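Local coordinates for early transcribed membrane protein 13 (Plasmodium falciparum, PDB 2VWA) that is of unknown biochemical function but binds phosphatidylethanolamine through its soluble helical domain and is a sporozoite protein essential for liver-stage development of the parasite, at residues A[4-9]-A[57-62]. Residues are numbered along the deposited sequence; the frame is centred on the assembly and turned at random.
Sequences INLNKP and MQKFVQ
K59 of helix 54-67 reaches L6 and K8 in the N-terminal loop. Its CB touches the methyl CD2 of L6 at 4.0 Å, while CD and then CE run close by the carbonyl oxygen of L6. Up to CE the chain is nearly extended; a bend at chi4 (-81°) then sets NZ where it donates a hydrogen bond to the carbonyl oxygen of K8, NZ to O 3.1 Å. The angle at that oxygen is 136°, with the donor tilted 32° from the carbonyl plane. Lysine suits the place because its long, flexible chain carries the ammonium group past L6 to this carbonyl. K8 is the last residue of a type I beta turn, N5 to K8, so the bond ties the turn to the helix. The ammonium of K8 itself turns elsewhere, to a salt bridge with E66.

A water adds a second polar link, its oxygen 3.0 Å from N5 O and 2.9 Å from K59 O, donating to both.

I4 crosses the F60 side chain at about a right angle. The longer arm of isoleucine carries its end methyl CD1 over one ring face, 3.9 Å from the centroid and offset toward the rim, a CH-pi contact; CD1 also lies 3.4 Å from F60 O. The buried phenylalanine offers a flat apolar face to this methyl. L6 CD2 approaches the same ring obliquely, 4.1 Å from CD2 of F60; leucine fits because this one methyl serves both the ring and K59 CB.

Within this all-helical domain, the N-terminal loop passes across one side of helix 54-67. L6 and F60 also reach helix 21-41, at H38 and at S34 and I35 respectively, and V61 packs on L84 of helix 74-99.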
loop_
_atom_site.group_PDB
_atom_site.type_symbol
_atom_site.label_atom_id
_atom_site.label_comp_id
_atom_site.label_asym_id
_atom_site.label_seq_id
_atom_site.Cartn_x
_atom_site.Cartn_y
_atom_site.Cartn_z
ATOM N N ILE A 4 4.567 -8.744 -5.589
ATOM C CA ILE A 4 3.413 -8.959 -4.715
ATOM C C ILE A 4 2.302 -9.732 -5.424
ATOM O O ILE A 4 2.057 -9.528 -6.609
ATOM C CB ILE A 4 2.913 -7.618 -4.105
ATOM C CG1 ILE A 4 3.786 -7.259 -2.892
ATOM C CG2 ILE A 4 1.425 -7.687 -3.737
ATOM C CD1 ILE A 4 3.462 -5.953 -2.232
ATOM N N ASN A 5 1.644 -10.631 -4.704
ATOM C CA ASN A 5 0.547 -11.388 -5.284
ATOM C C ASN A 5 -0.831 -10.922 -4.790
ATOM O O ASN A 5 -1.189 -11.116 -3.620
ATOM C CB ASN A 5 0.738 -12.886 -5.042
ATOM C CG ASN A 5 -0.493 -13.687 -5.403
ATOM O OD1 ASN A 5 -0.838 -13.826 -6.571
ATOM N ND2 ASN A 5 -1.175 -14.197 -4.395
ATOM N N LEU A 6 -1.616 -10.322 -5.680
ATOM C CA LEU A 6 -2.885 -9.748 -5.258
ATOM C C LEU A 6 -3.972 -10.802 -5.151
ATOM O O LEU A 6 -5.104 -10.504 -4.754
ATOM C CB LEU A 6 -3.288 -8.584 -6.157
ATOM C CG LEU A 6 -2.227 -7.485 -6.165
ATOM C CD1 LEU A 6 -2.350 -6.648 -7.409
ATOM C CD2 LEU A 6 -2.296 -6.622 -4.904
ATOM N N ASN A 7 -3.597 -12.040 -5.469
ATOM C CA ASN A 7 -4.491 -13.191 -5.375
ATOM C C ASN A 7 -4.560 -13.870 -4.002
ATOM O O ASN A 7 -5.516 -14.598 -3.732
ATOM C CB ASN A 7 -4.172 -14.213 -6.472
ATOM C CG ASN A 7 -4.577 -13.725 -7.851
ATOM O OD1 ASN A 7 -5.627 -13.099 -8.016
ATOM N ND2 ASN A 7 -3.746 -14.007 -8.849
ATOM N N LYS A 8 -3.550 -13.650 -3.161
ATOM C CA LYS A 8 -3.613 -14.079 -1.767
ATOM C C LYS A 8 -4.747 -13.327 -1.073
ATOM O O LYS A 8 -4.870 -12.109 -1.232
ATOM C CB LYS A 8 -2.303 -13.809 -1.030
ATOM C CG LYS A 8 -1.203 -14.847 -1.247
ATOM C CD LYS A 8 0.157 -14.375 -0.657
ATOM C CE LYS A 8 0.642 -15.219 0.536
ATOM N NZ LYS A 8 -0.134 -15.042 1.805
ATOM N N PRO A 9 -5.607 -14.050 -0.330
ATOM C CA PRO A 9 -6.637 -13.366 0.448
ATOM C C PRO A 9 -6.004 -12.585 1.597
ATOM O O PRO A 9 -4.855 -12.812 1.944
ATOM C CB PRO A 9 -7.490 -14.515 1.007
ATOM C CG PRO A 9 -7.074 -15.729 0.262
ATOM C CD PRO A 9 -5.676 -15.514 -0.175
HETATM N N MSE A 57 -5.120 -1.778 -1.139
HETATM C CA MSE A 57 -4.005 -1.297 -0.346
HETATM C C MSE A 57 -3.590 -2.257 0.755
HETATM O O MSE A 57 -2.403 -2.407 0.999
HETATM C CB MSE A 57 -4.225 0.105 0.173
HETATM C CG MSE A 57 -5.544 0.647 -0.158
HETATM SE SE MSE A 57 -5.263 2.465 -0.750
HETATM C CE MSE A 57 -6.597 2.581 -2.175
ATOM N N GLN A 58 -4.567 -2.908 1.380
ATOM C CA GLN A 58 -4.315 -3.944 2.369
ATOM C C GLN A 58 -3.475 -5.083 1.804
ATOM O O GLN A 58 -2.467 -5.459 2.386
ATOM C CB GLN A 58 -5.620 -4.508 2.905
ATOM C CG GLN A 58 -6.183 -3.754 4.084
ATOM C CD GLN A 58 -6.851 -4.681 5.097
ATOM O OE1 GLN A 58 -7.946 -5.194 4.852
ATOM N NE2 GLN A 58 -6.190 -4.900 6.245
ATOM N N LYS A 59 -3.884 -5.615 0.657
ATOM C CA LYS A 59 -3.156 -6.724 0.029
ATOM C C LYS A 59 -1.721 -6.327 -0.204
ATOM O O LYS A 59 -0.820 -7.153 -0.061
ATOM C CB LYS A 59 -3.799 -7.167 -1.277
ATOM C CG LYS A 59 -5.110 -7.907 -1.127
ATOM C CD LYS A 59 -5.509 -8.411 -2.491
ATOM C CE LYS A 59 -6.965 -8.811 -2.555
ATOM N NZ LYS A 59 -7.162 -10.160 -1.990
ATOM N N PHE A 60 -1.523 -5.055 -0.518
ATOM C CA PHE A 60 -0.185 -4.497 -0.730
ATOM C C PHE A 60 0.661 -4.384 0.539
ATOM O O PHE A 60 1.849 -4.697 0.526
ATOM C CB PHE A 60 -0.260 -3.129 -1.413
ATOM C CG PHE A 60 0.571 -3.055 -2.621
ATOM C CD1 PHE A 60 1.925 -2.757 -2.526
ATOM C CD2 PHE A 60 0.027 -3.354 -3.866
ATOM C CE1 PHE A 60 2.720 -2.732 -3.671
ATOM C CE2 PHE A 60 0.826 -3.332 -5.007
ATOM C CZ PHE A 60 2.167 -3.031 -4.908
ATOM N N VAL A 61 0.039 -3.937 1.620
ATOM C CA VAL A 61 0.735 -3.783 2.884
ATOM C C VAL A 61 1.072 -5.173 3.457
ATOM O O VAL A 61 2.137 -5.367 4.049
ATOM C CB VAL A 61 -0.086 -2.899 3.902
ATOM C CG1 VAL A 61 0.525 -2.945 5.288
ATOM C CG2 VAL A 61 -0.178 -1.446 3.413
ATOM N N GLN A 62 0.172 -6.133 3.254
ATOM C CA GLN A 62 0.395 -7.487 3.728
ATOM C C GLN A 62 1.495 -8.223 2.966
ATOM O O GLN A 62 2.301 -8.918 3.581
ATOM C CB GLN A 62 -0.911 -8.287 3.794
ATOM C CG GLN A 62 -1.743 -7.844 5.001
ATOM C CD GLN A 62 -2.969 -8.685 5.305
ATOM O OE1 GLN A 62 -3.728 -8.351 6.226
ATOM N NE2 GLN A 62 -3.176 -9.777 4.547
HETATM O O HOH W 1 -0.814 -9.942 -0.871
#